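Local atomic coordinates of omega transaminase (Pseudomonas sp., PDB entry 5LHA), a protein that catalyses, as an amine (omega) transaminase of fold type I, pyridoxal-phosphate-dependent transfer of amino groups, with the cofactor held here in its pyridoxamine phosphate form. Residues Glu113-Gly123 with Pro301-Ala312; Thr148-Gly156 with Leu181-Trp191. All coordinates share one frame; numbering follows the deposited sequence.

Interaction 1: Glu113-Gly123 with Pro301-Ala312; sequences ERMARVLFSSG and PLGATLFNQRIA
V118 and L306 run alongside each other on one face of the antiparallel strand pair, with CG2 of V118 3.9 Å from CG of L306. CG1 of V118 stands anti to the backbone N (chi1 -169°), meeting CB of A304 and sitting over the centre of one face of the F120 ring. Next along this tightly packed face, M115 comes in across L306, its SD 3.7 Å from L306 CB. Helix 97-109 covers the F120 end.

Between the faces runs an antiparallel ladder interrupted by a classic beta bulge: A116 and R117 both face F307, whose O accepts A116 N at 2.6 Å and R117 N at 3.0 Å. On the opposite face, F307 turns a ring edge to L119, CE1 lying 3.9 Å from CB, while W22 of the second subunit meets the same ring. Here S121 OG and T305 OG1, the latter also bonded to A127 O, are bridged by a water that also donates to L119 O. Strand 115-121 is an outer strand, within this chain, of the large sheet of the fold type I domain; V118 makes backbone hydrogen bonds to the second subunit, and G123, just beyond, touches the cofactor.

The solvent side is exposed R114 with partly exposed Q309 and R310: R114 crosses Q309, its chain bent at chi3 so that NH1 lies 3.3 Å from Q309 CB, and R114 O accepts Q309 N at 3.0 Å. N308, buried beside them, caps the helix: CG sits between the backbone N and the carbonyl carbon (chi1 61°), which brings OD1 round to accept I311 N at 3.1 Å, while ND2 is held by D287. An alanine here would probably leave I311 N without its capping acceptor and fray the start of the helix.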
loop_
_atom_site.group_PDB
_atom_site.type_symbol
_atom_site.label_atom_id
_atom_site.label_comp_id
_atom_site.label_asym_id
_atom_site.label_seq_id
_atom_site.Cartn_x
_atom_site.Cartn_y
_atom_site.Cartn_z
ATOM N N GLU A 113 12.858 -11.705 -31.081
ATOM C CA GLU A 113 12.504 -11.698 -29.671
ATOM C C GLU A 113 11.243 -12.506 -29.381
ATOM O O GLU A 113 10.705 -12.417 -28.275
ATOM C CB GLU A 113 12.351 -10.260 -29.176
ATOM C CG GLU A 113 13.660 -9.466 -29.168
ATOM C CD GLU A 113 14.175 -9.151 -30.559
ATOM O OE1 GLU A 113 13.345 -8.957 -31.471
ATOM O OE2 GLU A 113 15.411 -9.122 -30.740
ATOM N N ARG A 114 10.778 -13.303 -30.351
ATOM C CA ARG A 114 9.618 -14.188 -30.196
ATOM C C ARG A 114 8.384 -13.435 -29.695
ATOM O O ARG A 114 7.526 -14.001 -29.017
ATOM C CB ARG A 114 9.944 -15.380 -29.283
ATOM C CG ARG A 114 9.021 -16.599 -29.469
ATOM C CD ARG A 114 9.372 -17.798 -28.567
ATOM N NE ARG A 114 10.061 -17.413 -27.329
ATOM C CZ ARG A 114 9.478 -16.873 -26.254
ATOM N NH1 ARG A 114 8.176 -16.638 -26.237
ATOM N NH2 ARG A 114 10.206 -16.562 -25.188
ATOM N N MET A 115 8.282 -12.148 -30.029
ATOM C CA MET A 115 7.087 -11.383 -29.702
ATOM C C MET A 115 5.888 -11.937 -30.460
ATOM O O MET A 115 5.968 -12.215 -31.660
ATOM C CB MET A 115 7.284 -9.908 -30.049
ATOM C CG MET A 115 8.265 -9.158 -29.159
ATOM S SD MET A 115 7.830 -9.202 -27.406
ATOM C CE MET A 115 9.453 -9.240 -26.658
ATOM N N ALA A 116 4.764 -12.071 -29.768
ATOM C CA ALA A 116 3.596 -12.735 -30.334
ATOM C C ALA A 116 2.344 -11.871 -30.365
ATOM O O ALA A 116 1.547 -12.003 -31.298
ATOM C CB ALA A 116 3.292 -14.028 -29.566
ATOM N N ARG A 117 2.152 -10.990 -29.382
ATOM C CA ARG A 117 0.944 -10.190 -29.259
ATOM C C ARG A 117 1.303 -8.737 -28.970
ATOM O O ARG A 117 2.292 -8.446 -28.291
ATOM C CB ARG A 117 0.037 -10.728 -28.143
ATOM C CG ARG A 117 -0.497 -12.127 -28.384
ATOM C CD ARG A 117 -1.623 -12.118 -29.401
ATOM N NE ARG A 117 -2.226 -13.440 -29.571
ATOM C CZ ARG A 117 -1.789 -14.360 -30.429
ATOM N NH1 ARG A 117 -0.748 -14.110 -31.210
ATOM N NH2 ARG A 117 -2.402 -15.529 -30.518
ATOM N N VAL A 118 0.476 -7.829 -29.492
ATOM C CA VAL A 118 0.615 -6.393 -29.277
ATOM C C VAL A 118 -0.628 -5.888 -28.560
ATOM O O VAL A 118 -1.751 -6.264 -28.919
ATOM C CB VAL A 118 0.800 -5.618 -30.596
ATOM C CG1 VAL A 118 1.209 -4.180 -30.300
ATOM C CG2 VAL A 118 1.800 -6.303 -31.518
ATOM N N LEU A 119 -0.426 -5.056 -27.537
ATOM C CA LEU A 119 -1.491 -4.249 -26.949
ATOM C C LEU A 119 -1.168 -2.787 -27.237
ATOM O O LEU A 119 -0.233 -2.223 -26.656
ATOM C CB LEU A 119 -1.636 -4.511 -25.453
ATOM C CG LEU A 119 -3.084 -4.421 -24.964
ATOM C CD1 LEU A 119 -3.220 -5.066 -23.605
ATOM C CD2 LEU A 119 -3.574 -2.977 -24.916
ATOM N N PHE A 120 -1.960 -2.178 -28.119
ATOM C CA PHE A 120 -1.709 -0.833 -28.612
ATOM C C PHE A 120 -2.199 0.207 -27.614
ATOM O O PHE A 120 -3.080 -0.039 -26.787
ATOM C CB PHE A 120 -2.399 -0.612 -29.965
ATOM C CG PHE A 120 -1.714 -1.297 -31.121
ATOM C CD1 PHE A 120 -0.520 -0.811 -31.632
ATOM C CD2 PHE A 120 -2.249 -2.451 -31.675
ATOM C CE1 PHE A 120 0.111 -1.456 -32.682
ATOM C CE2 PHE A 120 -1.618 -3.091 -32.719
ATOM C CZ PHE A 120 -0.440 -2.589 -33.223
ATOM N N SER A 121 -1.613 1.393 -27.717
ATOM C CA SER A 121 -1.932 2.506 -26.840
ATOM C C SER A 121 -1.512 3.784 -27.558
ATOM O O SER A 121 -1.378 3.791 -28.787
ATOM C CB SER A 121 -1.267 2.291 -25.466
ATOM O OG SER A 121 0.151 2.288 -25.563
ATOM N N SER A 122 -1.297 4.864 -26.805
ATOM C CA SER A 122 -1.074 6.175 -27.408
ATOM C C SER A 122 0.246 6.825 -27.030
ATOM O O SER A 122 0.568 7.888 -27.577
ATOM C CB SER A 122 -2.209 7.134 -27.029
ATOM O OG SER A 122 -3.450 6.675 -27.529
ATOM N N GLY A 123 1.038 6.211 -26.157
ATOM C CA GLY A 123 2.281 6.838 -25.750
ATOM C C GLY A 123 3.101 5.887 -24.913
ATOM O O GLY A 123 2.719 4.737 -24.692
ATOM N N PRO A 301 0.002 10.401 -32.018
ATOM C CA PRO A 301 0.284 9.657 -30.781
ATOM C C PRO A 301 0.005 8.173 -30.961
ATOM O O PRO A 301 -1.097 7.773 -31.342
ATOM C CB PRO A 301 -0.673 10.296 -29.767
ATOM C CG PRO A 301 -0.872 11.684 -30.279
ATOM C CD PRO A 301 -0.925 11.524 -31.783
ATOM N N LEU A 302 1.023 7.353 -30.704
ATOM C CA LEU A 302 0.835 5.910 -30.711
ATOM C C LEU A 302 1.826 5.276 -29.750
ATOM O O LEU A 302 3.007 5.627 -29.742
ATOM C CB LEU A 302 1.036 5.328 -32.118
ATOM C CG LEU A 302 0.822 3.831 -32.354
ATOM C CD1 LEU A 302 -0.655 3.443 -32.257
ATOM C CD2 LEU A 302 1.430 3.359 -33.665
ATOM N N GLY A 303 1.342 4.304 -28.979
ATOM C CA GLY A 303 2.200 3.483 -28.158
ATOM C C GLY A 303 1.870 2.022 -28.394
ATOM O O GLY A 303 0.812 1.681 -28.925
ATOM N N ALA A 304 2.809 1.156 -28.019
ATOM C CA ALA A 304 2.586 -0.276 -28.168
ATOM C C ALA A 304 3.367 -1.047 -27.119
ATOM O O ALA A 304 4.492 -0.680 -26.770
ATOM C CB ALA A 304 2.967 -0.779 -29.568
ATOM N N THR A 305 2.738 -2.101 -26.606
ATOM C CA THR A 305 3.382 -3.077 -25.741
ATOM C C THR A 305 3.296 -4.437 -26.418
ATOM O O THR A 305 2.196 -4.911 -26.717
ATOM C CB THR A 305 2.702 -3.112 -24.379
ATOM O OG1 THR A 305 2.542 -1.769 -23.915
ATOM C CG2 THR A 305 3.564 -3.889 -23.367
ATOM N N LEU A 306 4.446 -5.055 -26.668
ATOM C CA LEU A 306 4.502 -6.376 -27.289
ATOM C C LEU A 306 4.829 -7.421 -26.238
ATOM O O LEU A 306 5.622 -7.170 -25.331
ATOM C CB LEU A 306 5.548 -6.442 -28.404
ATOM C CG LEU A 306 5.200 -5.824 -29.765
ATOM C CD1 LEU A 306 5.180 -4.306 -29.686
ATOM C CD2 LEU A 306 6.173 -6.294 -30.834
ATOM N N PHE A 307 4.230 -8.599 -26.383
ATOM C CA PHE A 307 4.394 -9.707 -25.453
ATOM C C PHE A 307 4.853 -10.931 -26.222
ATOM O O PHE A 307 4.384 -11.190 -27.333
ATOM C CB PHE A 307 3.086 -9.996 -24.709
ATOM C CG PHE A 307 2.518 -8.786 -24.010
ATOM C CD1 PHE A 307 1.764 -7.853 -24.702
ATOM C CD2 PHE A 307 2.757 -8.581 -22.659
ATOM C CE1 PHE A 307 1.259 -6.728 -24.062
ATOM C CE2 PHE A 307 2.250 -7.457 -22.009
ATOM C CZ PHE A 307 1.500 -6.536 -22.710
ATOM N N ASN A 308 5.782 -11.677 -25.634
ATOM C CA ASN A 308 6.317 -12.830 -26.331
ATOM C C ASN A 308 5.354 -14.014 -26.222
ATOM O O ASN A 308 4.331 -13.956 -25.534
ATOM C CB ASN A 308 7.721 -13.157 -25.807
ATOM C CG ASN A 308 7.746 -13.513 -24.325
ATOM O OD1 ASN A 308 6.711 -13.626 -23.681
ATOM N ND2 ASN A 308 8.943 -13.669 -23.780
ATOM N N GLN A 309 5.695 -15.092 -26.941
ATOM C CA GLN A 309 4.843 -16.278 -26.996
ATOM C C GLN A 309 4.633 -16.875 -25.612
ATOM O O GLN A 309 3.528 -17.319 -25.286
ATOM C CB GLN A 309 5.458 -17.318 -27.933
ATOM C CG GLN A 309 4.500 -18.408 -28.411
ATOM C CD GLN A 309 3.562 -17.953 -29.516
ATOM O OE1 GLN A 309 4.006 -17.501 -30.574
ATOM N NE2 GLN A 309 2.258 -18.083 -29.285
ATOM N N ARG A 310 5.690 -16.924 -24.797
ATOM C CA ARG A 310 5.574 -17.391 -23.418
ATOM C C ARG A 310 4.399 -16.734 -22.698
ATOM O O ARG A 310 3.476 -17.410 -22.231
ATOM C CB ARG A 310 6.882 -17.115 -22.675
ATOM C CG ARG A 310 6.818 -17.357 -21.178
ATOM C CD ARG A 310 7.998 -16.714 -20.468
ATOM N NE ARG A 310 7.861 -16.768 -19.010
ATOM C CZ ARG A 310 8.824 -16.458 -18.142
ATOM N NH1 ARG A 310 10.020 -16.073 -18.565
ATOM N NH2 ARG A 310 8.589 -16.537 -16.839
ATOM N N ILE A 311 4.417 -15.401 -22.625
ATOM C CA ILE A 311 3.372 -14.645 -21.937
ATOM C C ILE A 311 2.030 -14.799 -22.645
ATOM O O ILE A 311 0.986 -14.955 -22.002
ATOM C CB ILE A 311 3.793 -13.166 -21.834
ATOM C CG1 ILE A 311 5.029 -13.022 -20.947
ATOM C CG2 ILE A 311 2.648 -12.285 -21.303
ATOM C CD1 ILE A 311 5.776 -11.708 -21.144
ATOM N N ALA A 312 2.028 -14.707 -23.974
ATOM C CA ALA A 312 0.781 -14.772 -24.731
ATOM C C ALA A 312 0.061 -16.096 -24.491
ATOM O O ALA A 312 -1.159 -16.128 -24.283
ATOM C CB ALA A 312 1.067 -14.565 -26.217
HETATM O O HOH W 1 0.569 -0.260 -25.216
HETATM O O HOH W 2 -2.741 6.034 -30.817
#

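Interaction 2: Thr148-Gly156 with Leu181-Trp191; sequences TRFLSLRNG and LAGCHLLDTPW
R149 opens the pairing by resting CB 3.3 Å from G183 O, while its CD reaches CE1 of H185. At F150 the parallel ladder begins: its N donates to G183 O, its O accepts H185 N, and L181 CD2 lies in plane at the ring edge, 3.9 Å from CE2. L151 points to the other face, where CD2 meets CB of H185 and CB meets CD1 of L187, beneath helix 202-220.

S152 continues the ladder through H185 O and L187 N. Its OG, set between backbone N and carbonyl carbon (chi1 67°), turns to CD2 of L186, accepts a water proton at 2.8 Å and is bonded to V167 O, within the crossover of this beta-alpha-beta unit. L153 sets CD2 against CB of L187, 3.8 Å away, and starts a type II turn ending at G156.

R154 N closes the ladder on L187 O at 2.7 Å. Its side chain runs alongside D188, NH1 3.6 Å from OD1, but the oxygen lies well out of the guanidinium plane, and D188 OD2 bonds Q212. The pair is a long ion pair, probably stabilised by charge alone, so the alignment of the strands probably rests on the backbone bonds.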
loop_
_atom_site.group_PDB
_atom_site.type_symbol
_atom_site.label_atom_id
_atom_site.label_comp_id
_atom_site.label_asym_id
_atom_site.label_seq_id
_atom_site.Cartn_x
_atom_site.Cartn_y
_atom_site.Cartn_z
ATOM N N THR A 148 4.040 -10.273 -7.546
ATOM C CA THR A 148 3.425 -8.949 -7.614
ATOM C C THR A 148 4.411 -7.774 -7.666
ATOM O O THR A 148 4.084 -6.700 -8.185
ATOM C CB THR A 148 2.476 -8.813 -6.413
ATOM O OG1 THR A 148 1.683 -7.624 -6.523
ATOM C CG2 THR A 148 3.255 -8.787 -5.126
ATOM N N ARG A 149 5.607 -7.950 -7.120
ATOM C CA ARG A 149 6.554 -6.855 -6.991
ATOM C C ARG A 149 7.276 -6.571 -8.308
ATOM O O ARG A 149 7.401 -7.433 -9.182
ATOM C CB ARG A 149 7.551 -7.183 -5.887
ATOM C CG ARG A 149 6.913 -7.274 -4.505
ATOM C CD ARG A 149 7.925 -7.844 -3.542
ATOM N NE ARG A 149 7.424 -7.932 -2.175
ATOM C CZ ARG A 149 7.980 -8.678 -1.227
ATOM N NH1 ARG A 149 9.025 -9.448 -1.509
ATOM N NH2 ARG A 149 7.467 -8.688 -0.004
ATOM N N PHE A 150 7.784 -5.344 -8.428
ATOM C CA PHE A 150 8.487 -4.891 -9.622
ATOM C C PHE A 150 9.861 -4.357 -9.232
ATOM O O PHE A 150 10.003 -3.693 -8.204
ATOM C CB PHE A 150 7.709 -3.780 -10.367
ATOM C CG PHE A 150 6.335 -4.190 -10.867
ATOM C CD1 PHE A 150 6.180 -5.231 -11.758
ATOM C CD2 PHE A 150 5.205 -3.480 -10.483
ATOM C CE1 PHE A 150 4.913 -5.585 -12.229
ATOM C CE2 PHE A 150 3.947 -3.824 -10.952
ATOM C CZ PHE A 150 3.802 -4.882 -11.827
ATOM N N LEU A 151 10.871 -4.637 -10.052
ATOM C CA LEU A 151 12.197 -4.062 -9.886
ATOM C C LEU A 151 12.476 -3.054 -10.995
ATOM O O LEU A 151 12.053 -3.237 -12.138
ATOM C CB LEU A 151 13.285 -5.146 -9.913
ATOM C CG LEU A 151 13.193 -6.312 -8.921
ATOM C CD1 LEU A 151 14.327 -7.327 -9.123
ATOM C CD2 LEU A 151 13.171 -5.832 -7.479
ATOM N N SER A 152 13.225 -2.005 -10.660
ATOM C CA SER A 152 13.683 -1.053 -11.665
ATOM C C SER A 152 14.989 -0.446 -11.168
ATOM O O SER A 152 15.455 -0.744 -10.060
ATOM C CB SER A 152 12.620 0.019 -11.985
ATOM O OG SER A 152 12.358 0.897 -10.895
ATOM N N LEU A 153 15.583 0.394 -12.012
ATOM C CA LEU A 153 16.920 0.926 -11.819
ATOM C C LEU A 153 16.866 2.398 -11.439
ATOM O O LEU A 153 15.956 3.131 -11.837
ATOM C CB LEU A 153 17.756 0.768 -13.095
ATOM C CG LEU A 153 17.854 -0.638 -13.702
ATOM C CD1 LEU A 153 18.701 -0.628 -14.970
ATOM C CD2 LEU A 153 18.441 -1.591 -12.685
ATOM N N ARG A 154 17.865 2.822 -10.673
ATOM C CA ARG A 154 18.037 4.233 -10.388
ATOM C C ARG A 154 18.188 5.006 -11.687
ATOM O O ARG A 154 18.737 4.501 -12.671
ATOM C CB ARG A 154 19.258 4.454 -9.503
ATOM C CG ARG A 154 18.968 4.311 -8.026
ATOM C CD ARG A 154 20.225 4.505 -7.199
ATOM N NE ARG A 154 19.934 5.104 -5.903
ATOM C CZ ARG A 154 19.667 4.413 -4.802
ATOM N NH1 ARG A 154 19.651 3.087 -4.838
ATOM N NH2 ARG A 154 19.415 5.055 -3.665
ATOM N N ASN A 155 17.668 6.237 -11.684
ATOM C CA ASN A 155 17.688 7.130 -12.844
ATOM C C ASN A 155 16.861 6.584 -14.002
ATOM O O ASN A 155 16.879 7.149 -15.101
ATOM C CB ASN A 155 19.127 7.439 -13.273
ATOM C CG ASN A 155 19.810 8.421 -12.332
ATOM O OD1 ASN A 155 19.968 8.160 -11.139
ATOM N ND2 ASN A 155 20.212 9.566 -12.871
ATOM N N GLY A 156 16.159 5.476 -13.783
ATOM C CA GLY A 156 15.280 4.963 -14.812
ATOM C C GLY A 156 14.035 5.827 -14.922
ATOM O O GLY A 156 13.530 6.359 -13.935
ATOM N N LEU A 181 2.311 3.096 -6.003
ATOM C CA LEU A 181 2.244 1.644 -5.902
ATOM C C LEU A 181 3.281 1.124 -4.909
ATOM O O LEU A 181 4.440 1.548 -4.923
ATOM C CB LEU A 181 2.457 1.009 -7.270
ATOM C CG LEU A 181 1.901 -0.409 -7.415
ATOM C CD1 LEU A 181 0.378 -0.370 -7.481
ATOM C CD2 LEU A 181 2.474 -1.072 -8.648
ATOM N N ALA A 182 2.853 0.214 -4.038
ATOM C CA ALA A 182 3.732 -0.432 -3.076
ATOM C C ALA A 182 4.506 -1.565 -3.740
ATOM O O ALA A 182 4.174 -2.020 -4.835
ATOM C CB ALA A 182 2.930 -0.983 -1.897
ATOM N N GLY A 183 5.542 -2.033 -3.050
ATOM C CA GLY A 183 6.279 -3.195 -3.515
ATOM C C GLY A 183 7.117 -2.956 -4.748
ATOM O O GLY A 183 7.334 -3.886 -5.532
ATOM N N CYS A 184 7.578 -1.727 -4.959
ATOM C CA CYS A 184 8.463 -1.405 -6.070
ATOM C C CYS A 184 9.858 -1.122 -5.531
ATOM O O CYS A 184 10.013 -0.316 -4.608
ATOM C CB CYS A 184 7.920 -0.210 -6.844
ATOM S SG CYS A 184 6.280 -0.559 -7.475
ATOM N N HIS A 185 10.872 -1.763 -6.116
ATOM C CA HIS A 185 12.208 -1.746 -5.534
ATOM C C HIS A 185 13.259 -1.323 -6.549
ATOM O O HIS A 185 13.263 -1.796 -7.687
ATOM C CB HIS A 185 12.550 -3.119 -4.944
ATOM C CG HIS A 185 11.655 -3.520 -3.811
ATOM N ND1 HIS A 185 10.459 -4.181 -3.998
ATOM C CD2 HIS A 185 11.769 -3.320 -2.475
ATOM C CE1 HIS A 185 9.886 -4.392 -2.826
ATOM N NE2 HIS A 185 10.660 -3.878 -1.886
ATOM N N LEU A 186 14.159 -0.439 -6.120
ATOM C CA LEU A 186 15.167 0.132 -7.002
ATOM C C LEU A 186 16.503 -0.586 -6.869
ATOM O O LEU A 186 16.914 -0.979 -5.774
ATOM C CB LEU A 186 15.372 1.623 -6.725
ATOM C CG LEU A 186 14.351 2.566 -7.343
ATOM C CD1 LEU A 186 14.770 4.003 -7.095
ATOM C CD2 LEU A 186 14.227 2.298 -8.809
ATOM N N LEU A 187 17.181 -0.734 -8.000
ATOM C CA LEU A 187 18.532 -1.258 -8.076
ATOM C C LEU A 187 19.443 -0.138 -8.558
ATOM O O LEU A 187 18.994 0.791 -9.227
ATOM C CB LEU A 187 18.590 -2.451 -9.036
ATOM C CG LEU A 187 17.541 -3.526 -8.758
ATOM C CD1 LEU A 187 17.338 -4.418 -9.954
ATOM C CD2 LEU A 187 17.972 -4.352 -7.556
ATOM N N ASP A 188 20.721 -0.215 -8.208
ATOM C CA ASP A 188 21.660 0.786 -8.690
ATOM C C ASP A 188 21.872 0.633 -10.190
ATOM O O ASP A 188 21.708 -0.449 -10.757
ATOM C CB ASP A 188 22.998 0.689 -7.948
ATOM C CG ASP A 188 22.973 1.396 -6.604
ATOM O OD1 ASP A 188 22.810 2.636 -6.589
ATOM O OD2 ASP A 188 23.126 0.724 -5.562
ATOM N N THR A 189 22.182 1.704 -10.817
ATOM C CA THR A 189 22.372 1.542 -12.251
ATOM C C THR A 189 23.857 1.407 -12.580
ATOM O O THR A 189 24.700 2.007 -11.903
ATOM C CB THR A 189 21.778 2.725 -13.019
ATOM O OG1 THR A 189 22.061 2.586 -14.414
ATOM C CG2 THR A 189 22.353 4.049 -12.519
ATOM N N PRO A 190 24.228 0.606 -13.584
ATOM C CA PRO A 190 25.651 0.485 -13.938
ATOM C C PRO A 190 26.171 1.724 -14.657
ATOM O O PRO A 190 26.349 1.742 -15.883
ATOM C CB PRO A 190 25.683 -0.769 -14.817
ATOM C CG PRO A 190 24.331 -0.828 -15.410
ATOM C CD PRO A 190 23.390 -0.326 -14.359
ATOM N N TRP A 191 26.405 2.775 -13.865
ATOM C CA TRP A 191 26.764 4.114 -14.322
ATOM C C TRP A 191 28.223 4.353 -13.958
ATOM O O TRP A 191 28.567 4.429 -12.774
ATOM C CB TRP A 191 25.856 5.155 -13.669
ATOM C CG TRP A 191 25.984 6.575 -14.185
ATOM C CD1 TRP A 191 26.660 7.000 -15.297
ATOM C CD2 TRP A 191 25.413 7.748 -13.595
ATOM N NE1 TRP A 191 26.541 8.364 -15.435
ATOM C CE2 TRP A 191 25.782 8.848 -14.403
ATOM C CE3 TRP A 191 24.627 7.978 -12.461
ATOM C CZ2 TRP A 191 25.390 10.155 -14.111
ATOM C CZ3 TRP A 191 24.238 9.275 -12.172
ATOM C CH2 TRP A 191 24.617 10.348 -12.996
HETATM O O HOH W 3 10.941 0.324 -8.608
#

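How the interactions relate
Both interactions belong to one seven-stranded mixed sheet and lie at its opposite margins: strands 115-121 and 303-308 pair at one side, 149-153 and 184-187 at the other, with 288-291, 260-264 and 225-230 between. Their centres are 22 Å apart and their nearest atoms about 10 Å, without touching. Along the chain interaction 2 is nested within the loop closed by interaction 1, so a local parallel pair sits inside a long-range antiparallel one. Helix 124-141 leaves the first strand of interaction 1 and packs against residues of both contacts. Each margin also meets other subunits, so the sheet that carries the cofactor site contributes to the assembly at both of its sides.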